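Local coordinates for protein DNA polymerase sliding clamp 3 (Sulfolobus tokodaii, PDB 3AIZ) that serves as a subunit of a ring-shaped sliding clamp that encircles DNA and tethers DNA polymerase and other processing proteins to it during replication, at residues K131-T136 with G184-E189. Residues are numbered along the deposited sequence; the frame is centred on the assembly and turned at random.
Sequences KAKALT and GLLESE
Lys133 O accepts the backbone N-H of Leu186 in a nearly straight bond, N to O 2.7 Å, while Lys133 N donates to Glu187 O at 3.2 Å. One residue of strand 131-135 thus faces two of its partner, the pattern of a classic beta bulge, which here closes the antiparallel ladder at its Lys133 end. Before it, Ala132 and Ser188 form a non-hydrogen-bonded pair, and Lys131 and Glu189 a hydrogen-bonded one, in which the bond from Glu189 N to Lys131 O is weak.

Leu185 lays its CD2 methyl against Ala132 CB (3.8 Å) and, slightly farther off, Ala134 CB. Leu186 points toward strand 131-135, its CG 3.9 Å from Ala134 CA and its CD1 near Leu135 N. On the face of Lys133, Glu187 has CG between its backbone N and carbonyl carbon (chi1 61°), and its chain crosses the lysine at a slant, OE2 3.6 Å from Lys133 CD. The charges stay apart, Lys133 NZ 4.8 Å from Glu187 OE2.

Strand 187-190 forms the margin of the long antiparallel sheet within this PCNA-type chain; strand 131-135 lies between it and strand 214-220, bonded through Ala132 to Ile217 and Ala134 to Val215, and leads directly into helix 136-149.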
ATOM      1  N   LYS C 131      41.135   0.168  11.240  1.00 32.62           N
ATOM      2  CA  LYS C 131      40.269   1.082  11.974  1.00 35.92           C
ATOM      3  C   LYS C 131      39.674   2.138  11.046  1.00 34.99           C
ATOM      4  O   LYS C 131      40.398   2.824  10.326  1.00 33.89           O
ATOM      5  CB  LYS C 131      41.045   1.746  13.113  1.00 37.17           C
ATOM      6  CG  LYS C 131      40.186   2.537  14.084  1.00 40.30           C
ATOM      7  CD  LYS C 131      41.022   3.054  15.245  1.00 49.58           C
ATOM      8  CE  LYS C 131      41.771   1.917  15.928  1.00 52.58           C
ATOM      9  NZ  LYS C 131      42.568   2.385  17.096  1.00 58.23           N
ATOM     10  N   ALA C 132      38.352   2.262  11.067  1.00 35.38           N
ATOM     11  CA  ALA C 132      37.658   3.201  10.194  1.00 36.96           C
ATOM     12  C   ALA C 132      36.665   4.062  10.962  1.00 36.70           C
ATOM     13  O   ALA C 132      36.070   3.618  11.943  1.00 36.21           O
ATOM     14  CB  ALA C 132      36.953   2.458   9.069  1.00 32.21           C
ATOM     15  N   LYS C 133      36.490   5.296  10.506  1.00 37.06           N
ATOM     16  CA  LYS C 133      35.542   6.218  11.113  1.00 35.64           C
ATOM     17  C   LYS C 133      34.438   6.530  10.110  1.00 39.22           C
ATOM     18  O   LYS C 133      34.683   6.583   8.905  1.00 38.86           O
ATOM     19  CB  LYS C 133      36.255   7.499  11.542  1.00 38.26           C
ATOM     20  CG  LYS C 133      35.421   8.441  12.393  1.00 40.38           C
ATOM     21  CD  LYS C 133      36.249   9.638  12.834  1.00 44.36           C
ATOM     22  CE  LYS C 133      35.448  10.583  13.712  1.00 47.76           C
ATOM     23  NZ  LYS C 133      36.267  11.744  14.158  1.00 53.00           N
ATOM     24  N   ALA C 134      33.222   6.731  10.606  1.00 39.86           N
ATOM     25  CA  ALA C 134      32.084   6.992   9.733  1.00 38.53           C
ATOM     26  C   ALA C 134      30.960   7.688  10.482  1.00 39.29           C
ATOM     27  O   ALA C 134      30.911   7.657  11.711  1.00 36.33           O
ATOM     28  CB  ALA C 134      31.581   5.692   9.122  1.00 36.63           C
ATOM     29  N   LEU C 135      30.059   8.323   9.736  1.00 43.40           N
ATOM     30  CA  LEU C 135      28.865   8.918  10.323  1.00 38.59           C
ATOM     31  C   LEU C 135      27.998   7.836  10.944  1.00 38.12           C
ATOM     32  O   LEU C 135      27.684   6.835  10.296  1.00 34.99           O
ATOM     33  CB  LEU C 135      28.058   9.672   9.267  1.00 39.33           C
ATOM     34  CG  LEU C 135      28.455  11.116   8.970  1.00 48.20           C
ATOM     35  CD1 LEU C 135      27.498  11.707   7.952  1.00 56.75           C
ATOM     36  CD2 LEU C 135      28.455  11.942  10.244  1.00 45.08           C
ATOM     37  N   THR C 136      27.612   8.036  12.199  1.00 35.75           N
ATOM     38  CA  THR C 136      26.765   7.074  12.888  1.00 36.25           C
ATOM     39  C   THR C 136      25.476   6.849  12.108  1.00 35.02           C
ATOM     40  O   THR C 136      24.996   5.723  11.994  1.00 34.69           O
ATOM     41  CB  THR C 136      26.432   7.531  14.316  1.00 35.55           C
ATOM     42  OG1 THR C 136      27.646   7.693  15.061  1.00 32.20           O
ATOM     43  CG2 THR C 136      25.548   6.506  15.011  1.00 32.53           C
ATOM     44  N   GLY C 184      30.786   6.542   2.512  1.00 46.20           N
ATOM     45  CA  GLY C 184      30.492   5.572   3.550  1.00 44.76           C
ATOM     46  C   GLY C 184      31.370   5.755   4.774  1.00 42.22           C
ATOM     47  O   GLY C 184      30.891   5.710   5.907  1.00 43.69           O
ATOM     48  N   LEU C 185      32.661   5.962   4.541  1.00 39.30           N
ATOM     49  CA  LEU C 185      33.611   6.195   5.621  1.00 37.09           C
ATOM     50  C   LEU C 185      34.120   7.630   5.574  1.00 36.91           C
ATOM     51  O   LEU C 185      34.088   8.273   4.528  1.00 39.25           O
ATOM     52  CB  LEU C 185      34.792   5.227   5.513  1.00 37.93           C
ATOM     53  CG  LEU C 185      34.491   3.727   5.565  1.00 34.33           C
ATOM     54  CD1 LEU C 185      35.729   2.923   5.214  1.00 29.78           C
ATOM     55  CD2 LEU C 185      33.954   3.325   6.930  1.00 33.00           C
ATOM     56  N   LEU C 186      34.587   8.127   6.714  1.00 39.35           N
ATOM     57  CA  LEU C 186      35.191   9.451   6.779  1.00 41.00           C
ATOM     58  C   LEU C 186      36.704   9.341   6.643  1.00 40.96           C
ATOM     59  O   LEU C 186      37.356  10.225   6.086  1.00 42.26           O
ATOM     60  CB  LEU C 186      34.836  10.142   8.096  1.00 42.36           C
ATOM     61  CG  LEU C 186      33.360  10.462   8.343  1.00 43.82           C
ATOM     62  CD1 LEU C 186      33.164  11.030   9.740  1.00 41.20           C
ATOM     63  CD2 LEU C 186      32.837  11.426   7.290  1.00 48.06           C
ATOM     64  N   GLU C 187      37.257   8.246   7.156  1.00 37.57           N
ATOM     65  CA  GLU C 187      38.695   8.021   7.115  1.00 40.77           C
ATOM     66  C   GLU C 187      39.032   6.555   7.379  1.00 39.43           C
ATOM     67  O   GLU C 187      38.197   5.796   7.873  1.00 33.05           O
ATOM     68  CB  GLU C 187      39.403   8.920   8.130  1.00 40.82           C
ATOM     69  CG  GLU C 187      38.988   8.674   9.572  1.00 45.86           C
ATOM     70  CD  GLU C 187      39.607   9.666  10.540  1.00 55.17           C
ATOM     71  OE1 GLU C 187      40.063  10.738  10.087  1.00 60.98           O
ATOM     72  OE2 GLU C 187      39.631   9.374  11.754  1.00 58.43           O
ATOM     73  N   SER C 188      40.258   6.164   7.043  1.00 40.55           N
ATOM     74  CA  SER C 188      40.712   4.791   7.240  1.00 35.39           C
ATOM     75  C   SER C 188      42.123   4.741   7.808  1.00 33.41           C
ATOM     76  O   SER C 188      42.924   5.645   7.583  1.00 39.47           O
ATOM     77  CB  SER C 188      40.662   4.016   5.924  1.00 32.08           C
ATOM     78  OG  SER C 188      39.329   3.856   5.484  1.00 36.89           O
ATOM     79  N   GLU C 189      42.419   3.673   8.541  1.00 33.99           N
ATOM     80  CA  GLU C 189      43.743   3.470   9.115  1.00 38.04           C
ATOM     81  C   GLU C 189      44.133   1.998   9.081  1.00 38.83           C
ATOM     82  O   GLU C 189      43.281   1.123   8.923  1.00 33.88           O
ATOM     83  CB  GLU C 189      43.791   3.978  10.557  1.00 39.97           C
ATOM     84  CG  GLU C 189      43.605   5.476  10.704  1.00 43.83           C
ATOM     85  CD  GLU C 189      43.657   5.924  12.151  1.00 52.77           C
ATOM     86  OE1 GLU C 189      43.790   5.054  13.039  1.00 53.45           O
ATOM     87  OE2 GLU C 189      43.567   7.145  12.400  1.00 58.96           O
TER